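PDB 6FJY: protein CsuE, which serves as the tip adhesion subunit of archaic chaperone-usher Csu pili, captured here with its chaperone CsuC, and probably mediates attachment during biofilm formation. Local coordinates for residues D[29-34]-D[104-109]; D[50-55]-D[125-130]; D[181-186]-D[206-211]; D[217-222]-D[307-312]. One frame throughout, in Å; residues are numbered along the deposited sequence.

Contact 1 (D[29-34]-D[104-109])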
loop_
_atom_site.group_PDB
_atom_site.type_symbol
_atom_site.label_atom_id
_atom_site.label_comp_id
_atom_site.label_asym_id
_atom_site.label_seq_id
_atom_site.Cartn_x
_atom_site.Cartn_y
_atom_site.Cartn_z
ATOM N N PHE D 29 12.614 5.781 -12.921
ATOM C CA PHE D 29 13.378 4.558 -12.735
ATOM C C PHE D 29 14.709 4.676 -13.464
ATOM O O PHE D 29 14.887 5.514 -14.352
ATOM C CB PHE D 29 12.604 3.326 -13.223
ATOM C CG PHE D 29 12.547 3.182 -14.720
ATOM C CD1 PHE D 29 11.569 3.825 -15.457
ATOM C CD2 PHE D 29 13.443 2.365 -15.383
ATOM C CE1 PHE D 29 11.505 3.676 -16.829
ATOM C CE2 PHE D 29 13.386 2.216 -16.751
ATOM C CZ PHE D 29 12.414 2.865 -17.473
ATOM N N ASN D 30 15.647 3.814 -13.078
ATOM C CA ASN D 30 16.989 3.822 -13.649
ATOM C C ASN D 30 16.986 3.205 -15.042
ATOM O O ASN D 30 16.491 2.093 -15.245
ATOM C CB ASN D 30 17.949 3.084 -12.729
ATOM C CG ASN D 30 17.919 3.640 -11.328
ATOM O OD1 ASN D 30 17.423 4.749 -11.099
ATOM N ND2 ASN D 30 18.438 2.877 -10.378
ATOM N N SER D 31 17.526 3.949 -16.003
ATOM C CA SER D 31 17.452 3.550 -17.401
ATOM C C SER D 31 18.422 2.428 -17.735
ATOM O O SER D 31 18.170 1.649 -18.659
ATOM C CB SER D 31 17.749 4.753 -18.286
ATOM O OG SER D 31 19.078 5.199 -18.053
ATOM N N GLY D 32 19.532 2.347 -17.001
ATOM C CA GLY D 32 20.632 1.446 -17.294
ATOM C C GLY D 32 21.969 2.158 -17.412
ATOM O O GLY D 32 23.015 1.544 -17.183
ATOM N N LEU D 33 21.946 3.439 -17.767
ATOM C CA LEU D 33 23.144 4.267 -17.786
ATOM C C LEU D 33 23.258 5.045 -16.473
ATOM O O LEU D 33 22.258 5.428 -15.861
ATOM C CB LEU D 33 23.124 5.227 -18.980
ATOM C CG LEU D 33 24.428 5.778 -19.575
ATOM C CD1 LEU D 33 24.752 7.144 -19.026
ATOM C CD2 LEU D 33 25.595 4.833 -19.340
ATOM N N SER D 34 24.496 5.243 -16.036
ATOM C CA SER D 34 24.815 6.008 -14.843
ATOM C C SER D 34 26.202 6.607 -15.015
ATOM O O SER D 34 27.086 5.972 -15.601
ATOM C CB SER D 34 24.762 5.140 -13.578
ATOM O OG SER D 34 23.425 4.841 -13.207
ATOM N N LEU D 104 20.988 8.027 -14.899
ATOM C CA LEU D 104 20.202 8.692 -15.915
ATOM C C LEU D 104 18.793 8.130 -15.837
ATOM O O LEU D 104 18.618 6.913 -15.963
ATOM C CB LEU D 104 20.794 8.479 -17.295
ATOM C CG LEU D 104 20.140 9.348 -18.359
ATOM C CD1 LEU D 104 20.338 10.825 -18.043
ATOM C CD2 LEU D 104 20.713 9.004 -19.700
ATOM N N PRO D 105 17.782 8.952 -15.563
ATOM C CA PRO D 105 16.444 8.415 -15.318
ATOM C C PRO D 105 15.593 8.326 -16.572
ATOM O O PRO D 105 15.649 9.173 -17.466
ATOM C CB PRO D 105 15.848 9.434 -14.337
ATOM C CG PRO D 105 16.486 10.713 -14.734
ATOM C CD PRO D 105 17.882 10.372 -15.177
ATOM N N PHE D 106 14.822 7.251 -16.631
ATOM C CA PHE D 106 13.669 7.117 -17.503
ATOM C C PHE D 106 12.416 7.115 -16.634
ATOM O O PHE D 106 12.486 7.022 -15.404
ATOM C CB PHE D 106 13.745 5.835 -18.343
ATOM C CG PHE D 106 14.639 5.927 -19.557
ATOM C CD1 PHE D 106 15.511 6.987 -19.733
ATOM C CD2 PHE D 106 14.591 4.942 -20.531
ATOM C CE1 PHE D 106 16.325 7.056 -20.856
ATOM C CE2 PHE D 106 15.398 5.007 -21.654
ATOM C CZ PHE D 106 16.268 6.065 -21.816
ATOM N N TYR D 107 11.261 7.185 -17.286
ATOM C CA TYR D 107 10.003 7.356 -16.580
ATOM C C TYR D 107 8.981 6.372 -17.121
ATOM O O TYR D 107 8.897 6.148 -18.332
ATOM C CB TYR D 107 9.480 8.808 -16.702
ATOM C CG TYR D 107 10.447 9.841 -16.147
ATOM C CD1 TYR D 107 10.409 10.217 -14.808
ATOM C CD2 TYR D 107 11.419 10.423 -16.960
ATOM C CE1 TYR D 107 11.303 11.155 -14.304
ATOM C CE2 TYR D 107 12.319 11.359 -16.461
ATOM C CZ TYR D 107 12.255 11.721 -15.139
ATOM O OH TYR D 107 13.146 12.646 -14.646
ATOM N N ILE D 108 8.211 5.786 -16.210
ATOM C CA ILE D 108 7.052 4.980 -16.556
ATOM C C ILE D 108 5.800 5.838 -16.418
ATOM O O ILE D 108 5.585 6.497 -15.391
ATOM C CB ILE D 108 6.956 3.724 -15.678
ATOM C CG1 ILE D 108 8.187 2.841 -15.866
ATOM C CG2 ILE D 108 5.707 2.946 -16.019
ATOM C CD1 ILE D 108 8.099 1.516 -15.140
ATOM N N ARG D 109 4.975 5.820 -17.450
ATOM C CA ARG D 109 3.679 6.484 -17.464
ATOM C C ARG D 109 2.601 5.412 -17.572
ATOM O O ARG D 109 2.528 4.698 -18.577
ATOM C CB ARG D 109 3.584 7.471 -18.632
ATOM C CG ARG D 109 2.305 8.302 -18.644
ATOM C CD ARG D 109 2.286 9.312 -19.783
ATOM N NE ARG D 109 3.283 10.370 -19.615
ATOM C CZ ARG D 109 3.597 11.254 -20.561
ATOM N NH1 ARG D 109 2.992 11.216 -21.744
ATOM N NH2 ARG D 109 4.512 12.181 -20.320
#

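Contact 2 (D[50-55]-D[125-130])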
loop_
_atom_site.group_PDB
_atom_site.type_symbol
_atom_site.label_atom_id
_atom_site.label_comp_id
_atom_site.label_asym_id
_atom_site.label_seq_id
_atom_site.Cartn_x
_atom_site.Cartn_y
_atom_site.Cartn_z
ATOM N N TYR D 50 21.045 6.937 -27.653
ATOM C CA TYR D 50 20.700 5.598 -27.202
ATOM C C TYR D 50 19.876 4.885 -28.265
ATOM O O TYR D 50 19.354 5.497 -29.200
ATOM C CB TYR D 50 19.938 5.603 -25.857
ATOM C CG TYR D 50 18.557 6.248 -25.868
ATOM C CD1 TYR D 50 17.416 5.505 -26.160
ATOM C CD2 TYR D 50 18.395 7.590 -25.554
ATOM C CE1 TYR D 50 16.153 6.095 -26.162
ATOM C CE2 TYR D 50 17.143 8.176 -25.550
ATOM C CZ TYR D 50 16.030 7.429 -25.854
ATOM O OH TYR D 50 14.799 8.033 -25.847
ATOM N N ARG D 51 19.793 3.565 -28.111
ATOM C CA ARG D 51 19.037 2.712 -29.014
ATOM C C ARG D 51 18.278 1.707 -28.169
ATOM O O ARG D 51 18.891 0.940 -27.419
ATOM C CB ARG D 51 19.958 1.997 -30.011
ATOM C CG ARG D 51 19.225 1.098 -30.999
ATOM C CD ARG D 51 20.176 0.077 -31.635
ATOM N NE ARG D 51 21.332 0.718 -32.259
ATOM C CZ ARG D 51 22.362 0.070 -32.800
ATOM N NH1 ARG D 51 22.400 -1.259 -32.817
ATOM N NH2 ARG D 51 23.358 0.759 -33.332
ATOM N N VAL D 52 16.954 1.710 -28.280
ATOM C CA VAL D 52 16.155 0.719 -27.571
ATOM C C VAL D 52 16.226 -0.600 -28.329
ATOM O O VAL D 52 15.810 -0.687 -29.488
ATOM C CB VAL D 52 14.708 1.188 -27.408
ATOM C CG1 VAL D 52 13.948 0.220 -26.521
ATOM C CG2 VAL D 52 14.690 2.575 -26.833
ATOM N N GLU D 53 16.772 -1.628 -27.686
ATOM C CA GLU D 53 16.816 -2.964 -28.291
ATOM C C GLU D 53 15.516 -3.695 -27.967
ATOM O O GLU D 53 14.681 -3.914 -28.847
ATOM C CB GLU D 53 18.042 -3.748 -27.810
ATOM C CG GLU D 53 19.344 -3.431 -28.533
ATOM C CD GLU D 53 20.434 -4.458 -28.233
ATOM O OE1 GLU D 53 20.298 -5.190 -27.232
ATOM O OE2 GLU D 53 21.420 -4.545 -28.995
ATOM N N GLN D 54 15.335 -4.068 -26.700
ATOM C CA GLN D 54 14.125 -4.732 -26.241
ATOM C C GLN D 54 13.317 -3.785 -25.370
ATOM O O GLN D 54 13.866 -3.076 -24.519
ATOM C CB GLN D 54 14.443 -6.008 -25.459
ATOM C CG GLN D 54 14.906 -7.159 -26.330
ATOM C CD GLN D 54 14.829 -8.500 -25.625
ATOM O OE1 GLN D 54 15.090 -8.600 -24.426
ATOM N NE2 GLN D 54 14.456 -9.536 -26.369
ATOM N N MET D 55 12.007 -3.782 -25.588
ATOM C CA MET D 55 11.105 -2.930 -24.828
ATOM C C MET D 55 9.738 -3.593 -24.819
ATOM O O MET D 55 9.444 -4.458 -25.647
ATOM C CB MET D 55 11.025 -1.523 -25.433
ATOM C CG MET D 55 10.550 -0.429 -24.493
ATOM S SD MET D 55 10.162 1.062 -25.407
ATOM C CE MET D 55 9.097 0.373 -26.648
ATOM N N SER D 125 8.811 -7.897 -21.829
ATOM C CA SER D 125 10.179 -7.930 -22.292
ATOM C C SER D 125 11.014 -6.974 -21.455
ATOM O O SER D 125 10.535 -5.906 -21.056
ATOM C CB SER D 125 10.284 -7.538 -23.768
ATOM O OG SER D 125 11.618 -7.684 -24.224
ATOM N N PRO D 126 12.257 -7.332 -21.167
ATOM C CA PRO D 126 13.127 -6.433 -20.408
ATOM C C PRO D 126 13.520 -5.217 -21.233
ATOM O O PRO D 126 13.373 -5.165 -22.456
ATOM C CB PRO D 126 14.336 -7.307 -20.074
ATOM C CG PRO D 126 14.329 -8.374 -21.127
ATOM C CD PRO D 126 12.896 -8.630 -21.451
ATOM N N LEU D 127 14.012 -4.209 -20.520
ATOM C CA LEU D 127 14.513 -2.986 -21.133
ATOM C C LEU D 127 15.988 -3.175 -21.485
ATOM O O LEU D 127 16.842 -3.265 -20.594
ATOM C CB LEU D 127 14.324 -1.813 -20.186
ATOM C CG LEU D 127 13.867 -0.465 -20.735
ATOM C CD1 LEU D 127 14.322 0.649 -19.773
ATOM C CD2 LEU D 127 14.358 -0.231 -22.137
ATOM N N LYS D 128 16.285 -3.229 -22.781
ATOM C CA LYS D 128 17.644 -3.349 -23.288
ATOM C C LYS D 128 17.952 -2.122 -24.128
ATOM O O LYS D 128 17.273 -1.860 -25.128
ATOM C CB LYS D 128 17.820 -4.626 -24.115
ATOM C CG LYS D 128 17.758 -5.907 -23.294
ATOM C CD LYS D 128 18.012 -7.137 -24.155
ATOM C CE LYS D 128 19.412 -7.133 -24.748
ATOM N NZ LYS D 128 19.628 -8.279 -25.687
ATOM N N VAL D 129 18.969 -1.376 -23.730
ATOM C CA VAL D 129 19.336 -0.148 -24.417
ATOM C C VAL D 129 20.815 -0.196 -24.768
ATOM O O VAL D 129 21.655 -0.584 -23.946
ATOM C CB VAL D 129 19.016 1.104 -23.568
ATOM C CG1 VAL D 129 19.362 2.369 -24.331
ATOM C CG2 VAL D 129 17.548 1.121 -23.178
ATOM N N LYS D 130 21.129 0.194 -25.997
ATOM C CA LYS D 130 22.497 0.409 -26.428
ATOM C C LYS D 130 22.792 1.895 -26.302
ATOM O O LYS D 130 22.083 2.724 -26.884
ATOM C CB LYS D 130 22.714 -0.076 -27.862
ATOM C CG LYS D 130 24.184 -0.130 -28.281
ATOM C CD LYS D 130 24.348 -0.835 -29.634
ATOM C CE LYS D 130 23.916 -2.295 -29.583
ATOM N NZ LYS D 130 24.977 -3.178 -29.004
#

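Contact 3 (D[181-186]-D[206-211])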
loop_
_atom_site.group_PDB
_atom_site.type_symbol
_atom_site.label_atom_id
_atom_site.label_comp_id
_atom_site.label_asym_id
_atom_site.label_seq_id
_atom_site.Cartn_x
_atom_site.Cartn_y
_atom_site.Cartn_z
ATOM N N CYS D 181 -8.797 1.080 -0.651
ATOM C CA CYS D 181 -10.157 1.260 -0.159
ATOM C C CYS D 181 -10.372 2.721 0.218
ATOM O O CYS D 181 -9.432 3.424 0.599
ATOM C CB CYS D 181 -10.457 0.365 1.051
ATOM S SG CYS D 181 -10.573 -1.414 0.727
ATOM N N ARG D 182 -11.623 3.169 0.103
ATOM C CA ARG D 182 -12.021 4.509 0.514
ATOM C C ARG D 182 -13.349 4.451 1.250
ATOM O O ARG D 182 -14.250 3.710 0.850
ATOM C CB ARG D 182 -12.142 5.437 -0.680
ATOM C CG ARG D 182 -10.822 5.762 -1.309
ATOM C CD ARG D 182 -10.844 5.426 -2.769
ATOM N NE ARG D 182 -10.181 6.449 -3.567
ATOM C CZ ARG D 182 -8.867 6.548 -3.702
ATOM N NH1 ARG D 182 -8.067 5.688 -3.084
ATOM N NH2 ARG D 182 -8.362 7.507 -4.460
ATOM N N ILE D 183 -13.465 5.243 2.321
ATOM C CA ILE D 183 -14.655 5.282 3.167
ATOM C C ILE D 183 -15.358 6.621 3.000
ATOM O O ILE D 183 -14.713 7.677 2.957
ATOM C CB ILE D 183 -14.329 5.069 4.657
ATOM C CG1 ILE D 183 -13.084 4.218 4.841
ATOM C CG2 ILE D 183 -15.527 4.455 5.382
ATOM C CD1 ILE D 183 -12.687 4.118 6.286
ATOM N N LEU D 184 -16.689 6.573 2.969
ATOM C CA LEU D 184 -17.542 7.755 2.804
ATOM C C LEU D 184 -18.776 7.548 3.679
ATOM O O LEU D 184 -19.703 6.827 3.297
ATOM C CB LEU D 184 -17.922 7.950 1.343
ATOM C CG LEU D 184 -18.616 9.247 0.948
ATOM C CD1 LEU D 184 -17.816 10.454 1.415
ATOM C CD2 LEU D 184 -18.773 9.264 -0.558
ATOM N N ALA D 185 -18.786 8.184 4.850
ATOM C CA ALA D 185 -19.771 7.877 5.880
ATOM C C ALA D 185 -20.835 8.953 6.047
ATOM O O ALA D 185 -21.989 8.625 6.339
ATOM C CB ALA D 185 -19.068 7.637 7.221
ATOM N N GLN D 186 -20.478 10.227 5.882
ATOM C CA GLN D 186 -21.437 11.333 5.956
ATOM C C GLN D 186 -22.068 11.456 7.339
ATOM O O GLN D 186 -21.640 10.789 8.284
ATOM C CB GLN D 186 -22.538 11.185 4.899
ATOM C CG GLN D 186 -22.096 11.478 3.477
ATOM C CD GLN D 186 -21.721 12.933 3.269
ATOM O OE1 GLN D 186 -22.368 13.838 3.804
ATOM N NE2 GLN D 186 -20.667 13.164 2.493
ATOM N N MET D 206 -23.499 4.037 4.627
ATOM C CA MET D 206 -22.073 4.250 4.438
ATOM C C MET D 206 -21.648 3.561 3.150
ATOM O O MET D 206 -22.248 2.563 2.735
ATOM C CB MET D 206 -21.256 3.703 5.624
ATOM C CG MET D 206 -21.457 4.456 6.918
ATOM S SD MET D 206 -20.685 3.647 8.304
ATOM C CE MET D 206 -19.223 3.143 7.491
ATOM N N GLY D 207 -20.619 4.109 2.508
ATOM C CA GLY D 207 -20.126 3.559 1.262
ATOM C C GLY D 207 -18.635 3.287 1.295
ATOM O O GLY D 207 -17.851 4.156 1.687
ATOM N N ILE D 208 -18.230 2.084 0.884
ATOM C CA ILE D 208 -16.823 1.700 0.840
ATOM C C ILE D 208 -16.496 1.146 -0.543
ATOM O O ILE D 208 -17.079 0.143 -0.973
ATOM C CB ILE D 208 -16.470 0.679 1.933
ATOM C CG1 ILE D 208 -16.761 1.292 3.304
ATOM C CG2 ILE D 208 -15.011 0.267 1.816
ATOM C CD1 ILE D 208 -16.420 0.422 4.467
ATOM N N ARG D 209 -15.561 1.795 -1.231
ATOM C CA ARG D 209 -15.099 1.388 -2.553
ATOM C C ARG D 209 -13.720 0.763 -2.390
ATOM O O ARG D 209 -12.766 1.442 -1.993
ATOM C CB ARG D 209 -15.058 2.576 -3.514
ATOM C CG ARG D 209 -16.406 3.288 -3.649
ATOM C CD ARG D 209 -16.308 4.537 -4.509
ATOM N NE ARG D 209 -15.556 4.278 -5.733
ATOM C CZ ARG D 209 -14.447 4.922 -6.086
ATOM N NH1 ARG D 209 -13.957 5.886 -5.315
ATOM N NH2 ARG D 209 -13.835 4.610 -7.222
ATOM N N CYS D 210 -13.622 -0.527 -2.705
ATOM C CA CYS D 210 -12.418 -1.308 -2.492
ATOM C C CYS D 210 -12.045 -2.017 -3.787
ATOM O O CYS D 210 -12.890 -2.282 -4.646
ATOM C CB CYS D 210 -12.602 -2.339 -1.358
ATOM S SG CYS D 210 -12.537 -1.731 0.329
ATOM N N SER D 211 -10.756 -2.306 -3.929
ATOM C CA SER D 211 -10.309 -3.200 -4.987
ATOM C C SER D 211 -10.844 -4.612 -4.738
ATOM O O SER D 211 -11.350 -4.930 -3.657
ATOM C CB SER D 211 -8.785 -3.204 -5.063
ATOM O OG SER D 211 -8.236 -3.189 -3.760
#

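Contact 4 (D[217-222]-D[307-312])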
loop_
_atom_site.group_PDB
_atom_site.type_symbol
_atom_site.label_atom_id
_atom_site.label_comp_id
_atom_site.label_asym_id
_atom_site.label_seq_id
_atom_site.Cartn_x
_atom_site.Cartn_y
_atom_site.Cartn_z
ATOM N N TYR D 217 -13.583 -5.713 8.052
ATOM C CA TYR D 217 -14.680 -5.593 8.994
ATOM C C TYR D 217 -14.923 -4.120 9.292
ATOM O O TYR D 217 -13.978 -3.323 9.362
ATOM C CB TYR D 217 -14.375 -6.345 10.290
ATOM C CG TYR D 217 -14.340 -7.858 10.158
ATOM C CD1 TYR D 217 -15.517 -8.597 10.078
ATOM C CD2 TYR D 217 -13.133 -8.553 10.144
ATOM C CE1 TYR D 217 -15.492 -9.983 9.970
ATOM C CE2 TYR D 217 -13.098 -9.942 10.036
ATOM C CZ TYR D 217 -14.283 -10.645 9.950
ATOM O OH TYR D 217 -14.264 -12.007 9.846
ATOM N N VAL D 218 -16.194 -3.763 9.456
ATOM C CA VAL D 218 -16.611 -2.415 9.815
ATOM C C VAL D 218 -17.231 -2.481 11.199
ATOM O O VAL D 218 -18.226 -3.182 11.410
ATOM C CB VAL D 218 -17.609 -1.831 8.803
ATOM C CG1 VAL D 218 -17.784 -0.353 9.042
ATOM C CG2 VAL D 218 -17.151 -2.081 7.392
ATOM N N SER D 219 -16.657 -1.742 12.140
ATOM C CA SER D 219 -17.187 -1.666 13.493
ATOM C C SER D 219 -17.478 -0.213 13.859
ATOM O O SER D 219 -16.890 0.730 13.311
ATOM C CB SER D 219 -16.220 -2.273 14.507
ATOM O OG SER D 219 -16.036 -3.654 14.264
ATOM N N LEU D 220 -18.400 -0.047 14.804
ATOM C CA LEU D 220 -18.755 1.262 15.339
ATOM C C LEU D 220 -18.606 1.225 16.851
ATOM O O LEU D 220 -19.073 0.285 17.503
ATOM C CB LEU D 220 -20.188 1.669 14.961
ATOM C CG LEU D 220 -20.575 1.790 13.479
ATOM C CD1 LEU D 220 -21.992 2.319 13.373
ATOM C CD2 LEU D 220 -19.624 2.676 12.701
ATOM N N ASN D 221 -17.944 2.239 17.400
ATOM C CA ASN D 221 -17.759 2.336 18.840
ATOM C C ASN D 221 -19.069 2.794 19.481
ATOM O O ASN D 221 -20.127 2.810 18.846
ATOM C CB ASN D 221 -16.587 3.262 19.161
ATOM C CG ASN D 221 -16.930 4.732 18.991
ATOM O OD1 ASN D 221 -17.811 5.100 18.219
ATOM N ND2 ASN D 221 -16.225 5.577 19.717
ATOM N N ASN D 222 -19.006 3.176 20.756
ATOM C CA ASN D 222 -20.157 3.674 21.491
ATOM C C ASN D 222 -20.136 5.191 21.649
ATOM O O ASN D 222 -20.832 5.732 22.513
ATOM C CB ASN D 222 -20.235 2.995 22.856
ATOM C CG ASN D 222 -20.555 1.519 22.746
ATOM O OD1 ASN D 222 -21.229 1.089 21.813
ATOM N ND2 ASN D 222 -20.080 0.738 23.705
ATOM N N THR D 307 -16.904 6.419 16.228
ATOM C CA THR D 307 -15.719 5.968 15.517
ATOM C C THR D 307 -16.095 4.793 14.620
ATOM O O THR D 307 -16.588 3.769 15.102
ATOM C CB THR D 307 -14.623 5.583 16.511
ATOM O OG1 THR D 307 -14.199 6.743 17.236
ATOM C CG2 THR D 307 -13.420 5.001 15.786
ATOM N N VAL D 308 -15.919 4.970 13.312
ATOM C CA VAL D 308 -16.055 3.897 12.333
ATOM C C VAL D 308 -14.689 3.236 12.178
ATOM O O VAL D 308 -13.750 3.847 11.658
ATOM C CB VAL D 308 -16.553 4.412 10.978
ATOM C CG1 VAL D 308 -16.789 3.230 10.040
ATOM C CG2 VAL D 308 -17.812 5.245 11.128
ATOM N N GLN D 309 -14.572 1.992 12.629
ATOM C CA GLN D 309 -13.339 1.227 12.474
ATOM C C GLN D 309 -13.444 0.316 11.258
ATOM O O GLN D 309 -14.417 -0.434 11.119
ATOM C CB GLN D 309 -13.035 0.400 13.720
ATOM C CG GLN D 309 -11.701 -0.317 13.646
ATOM C CD GLN D 309 -11.414 -1.125 14.887
ATOM O OE1 GLN D 309 -12.288 -1.815 15.409
ATOM N NE2 GLN D 309 -10.185 -1.041 15.373
ATOM N N VAL D 310 -12.465 0.414 10.365
ATOM C CA VAL D 310 -12.313 -0.513 9.250
ATOM C C VAL D 310 -11.024 -1.287 9.499
ATOM O O VAL D 310 -9.936 -0.703 9.554
ATOM C CB VAL D 310 -12.303 0.216 7.904
ATOM C CG1 VAL D 310 -12.231 -0.777 6.740
ATOM C CG2 VAL D 310 -13.546 1.045 7.785
ATOM N N GLU D 311 -11.149 -2.592 9.709
ATOM C CA GLU D 311 -10.015 -3.441 10.050
ATOM C C GLU D 311 -9.698 -4.348 8.869
ATOM O O GLU D 311 -10.578 -5.057 8.364
ATOM C CB GLU D 311 -10.296 -4.268 11.307
ATOM C CG GLU D 311 -9.096 -5.078 11.796
ATOM C CD GLU D 311 -9.174 -5.434 13.278
ATOM O OE1 GLU D 311 -10.221 -5.953 13.714
ATOM O OE2 GLU D 311 -8.185 -5.186 14.003
ATOM N N PHE D 312 -8.452 -4.287 8.413
ATOM C CA PHE D 312 -7.966 -5.159 7.351
ATOM C C PHE D 312 -7.131 -6.304 7.924
ATOM O O PHE D 312 -6.714 -7.190 7.176
ATOM C CB PHE D 312 -7.133 -4.367 6.348
ATOM C CG PHE D 312 -7.886 -3.267 5.683
ATOM C CD1 PHE D 312 -8.798 -3.549 4.679
ATOM C CD2 PHE D 312 -7.689 -1.947 6.065
ATOM C CE1 PHE D 312 -9.498 -2.540 4.068
ATOM C CE2 PHE D 312 -8.382 -0.935 5.458
ATOM C CZ PHE D 312 -9.291 -1.227 4.457
ATOM O OXT PHE D 312 -6.842 -6.341 9.128
#

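Contact 1 (D[29-34]-D[104-109])
A strand corner in the N-terminal half of this Ig-like beta-sandwich protein brings residues 29-34 against the antiparallel strand of 104-109. Phe29 and Phe106 form a hydrogen-bonded pair, and the bond from Phe29 N to Phe106 O, 2.8 Å long, is almost perfectly straight. Beyond Ser31 the chain turns at Gly32, whose backbone angles (phi 125°) favour glycine, and Leu104 spans the corner: its N gives a bond of 3.0 Å to Leu33 O. Leu104 O is gripped twice by Ser31. The backbone Ser31 N approaches nearly along the C=O axis at 3.2 Å, while Ser31 OG donates at 2.7 Å from above the carbonyl plane, placed there by a crowded first torsion of 63°. The backbone itself, which points Ser31 CB toward the partner strand, sets CB over one face of the Phe106 ring, a CH-pi contact 3.5 Å from CB to the ring centroid. The Phe29 ring also takes the crowded position, chi1 75°, and so leans back under its partner strand, where Leu127 and Ile72 pack on it. Its tip meets the root of Phe106, CZ to CB 3.4 Å, and Phe29 CD1 lies 3.5 Å from Ile108 CG1.

Contact 2 (D[50-55]-D[125-130])
Glu53 N gives Lys128 O a short bond of 2.6 Å at a classic beta bulge, in which Glu53 and Gln54 both face Lys128. The neighbouring Gln54 N reaches the same oxygen only weakly, and Lys128 N returns a nearly straight bond to Gln54 O, lying on a lone pair of that carbonyl. The carboxylate of Glu53 sits between two lysines in a salt-bridge network: Glu53 OE1 pairs with Lys128 NZ at 3.5 Å, while Glu53 OE2 makes a long pair, 3.8 Å, with Lys130 NZ. Lys130 NZ has a second acidic partner in Asp168, so its charge is shared, which would be expected to keep it protonated. Regular antiparallel pairing resumes with Val52 and Val129, a non-hydrogen-bonded pair, followed by the hydrogen-bonded pair Arg51 and Lys130. On the face that carries Lys128 and Gln54, Arg51 and Lys130 run side by side, and Lys130 CD lies over one face of the guanidinium, 3.8 Å from Arg51 CZ. Gln54 likewise lies alongside Lys128, with OE1 against the lysine methylenes, 3.3 Å from Lys128 CD. The opposite face, bearing Val52 and Val129, turns inward: Ile80 packs on Val52, and Tyr50, its OH bonded to Asp74, is buried. There Val129 CG1, anti to its backbone N, rests 3.6 Å from Tyr50 CB.

Contact 3 (D[181-186]-D[206-211])
Two faces of an antiparallel strand pair, in the Spore Coat Protein U domain, carry quite different side chains. On one face Cys181 and Cys210 stand directly across from each other in a non-hydrogen-bonded pair and close a cross-strand disulfide, SG to SG 2.0 Å. Both sulfurs lie anti to their carbonyl carbons, beside the backbone N, and the bridge twists with chi3 of 118°. The next pair on that face, Ile183 and Ile208, lie side by side pointing the same way; CG2 of Ile183, anti to its backbone N, meets CG1 of Ile208 at 4.0 Å. Farther along, Ala185 CB touches Met206 CG at 4.0 Å. This apolar row faces the strand of 302-311 and CsuC: Tyr116 of CsuC packs on Ile183 and Phe112 of CsuC on Ala185, consistent with the donor-strand complementation of this complex.

The other face holds Arg182 and Arg209, which cross obliquely with guanidinium planes 90° apart. Two like charges come near, Arg182 NE to Arg209 NH1 4.2 Å, yet each has an acid: Asp180 for Arg182 NH1 and Glu21 for Arg209 NH2, so the repulsion is probably offset. Ile17 of helix 16-21 packs on both arginines. Across from Leu184 stands Gly207, which has no side chain to pair with it. The backbone ties the two strands at Arg182 and Arg209 and again at Leu184 and Gly207, where Leu184 N approaches nearly along the C=O axis of Gly207 O, at 3.0 Å.

Contact 4 (D[217-222]-D[307-312])
Strands 217-220 and 307-311 run antiparallel at 159°, linked by paired backbone bonds at Tyr217 with Glu311 and Ser219 with Gln309, the latter tight, with Gln309 N to Ser219 O at 2.7 Å. They belong to the Ig-like pilin-type fold, and 307-311 also pairs on its far side, in parallel, with a strand of CsuC, so the sheet runs on into the chaperone, consistent with the donor-strand complementation of chaperone-usher complexes.

The face of Val218 and Val308 is aliphatic. Val218, Leu220, Val308 and Val310 point the same way, and Val308 is shared by two neighbours: its CG1 meets Val218 CG1 at 3.9 Å, and its CG2, anti to the carbonyl carbon, meets Leu220 CD2 at 3.5 Å. The opposite face carries Tyr217, Ser219, Gln309 and Glu311. Tyr217 OH bonds to Phe194 O of CsuC and Glu311 OE2 to Ser117 of CsuC; at the chain end the carboxylate of Phe312 makes a salt bridge to Arg89 of CsuC.

Where the first strand ends, Asn221 takes over the pairing. Asn221 N bonds to Thr307 O at 3.1 Å. The Asn221 side chain, in the crowded rotation (chi1 76°), folds back so that Asn221 OD1 receives Thr307 N at 2.6 Å from above the amide plane.

Contacts 1 and 2 share one half of the molecule and contacts 3 and 4 the other, yet strands 119-136 and 167-184, which carry contacts 2 and 3, are sheet neighbours. Within each half the pair packs directly: Phe29 meets Leu127 between contacts 1 and 2, and Met206 and Ile183 meet Val308 and Val310 between contacts 3 and 4. Contacts 1, 3 and 4 are mostly buried, whereas contact 2 has an outer face of charged and polar groups. Their chemistry follows: aromatic packing and a serine-gripped corner in contact 1, lysine and glutamate in contact 2, a covalent bridge in contact 3, an aliphatic row closed by an asparagine side-chain bond in contact 4. Contacts 3 and 4 alone touch CsuC.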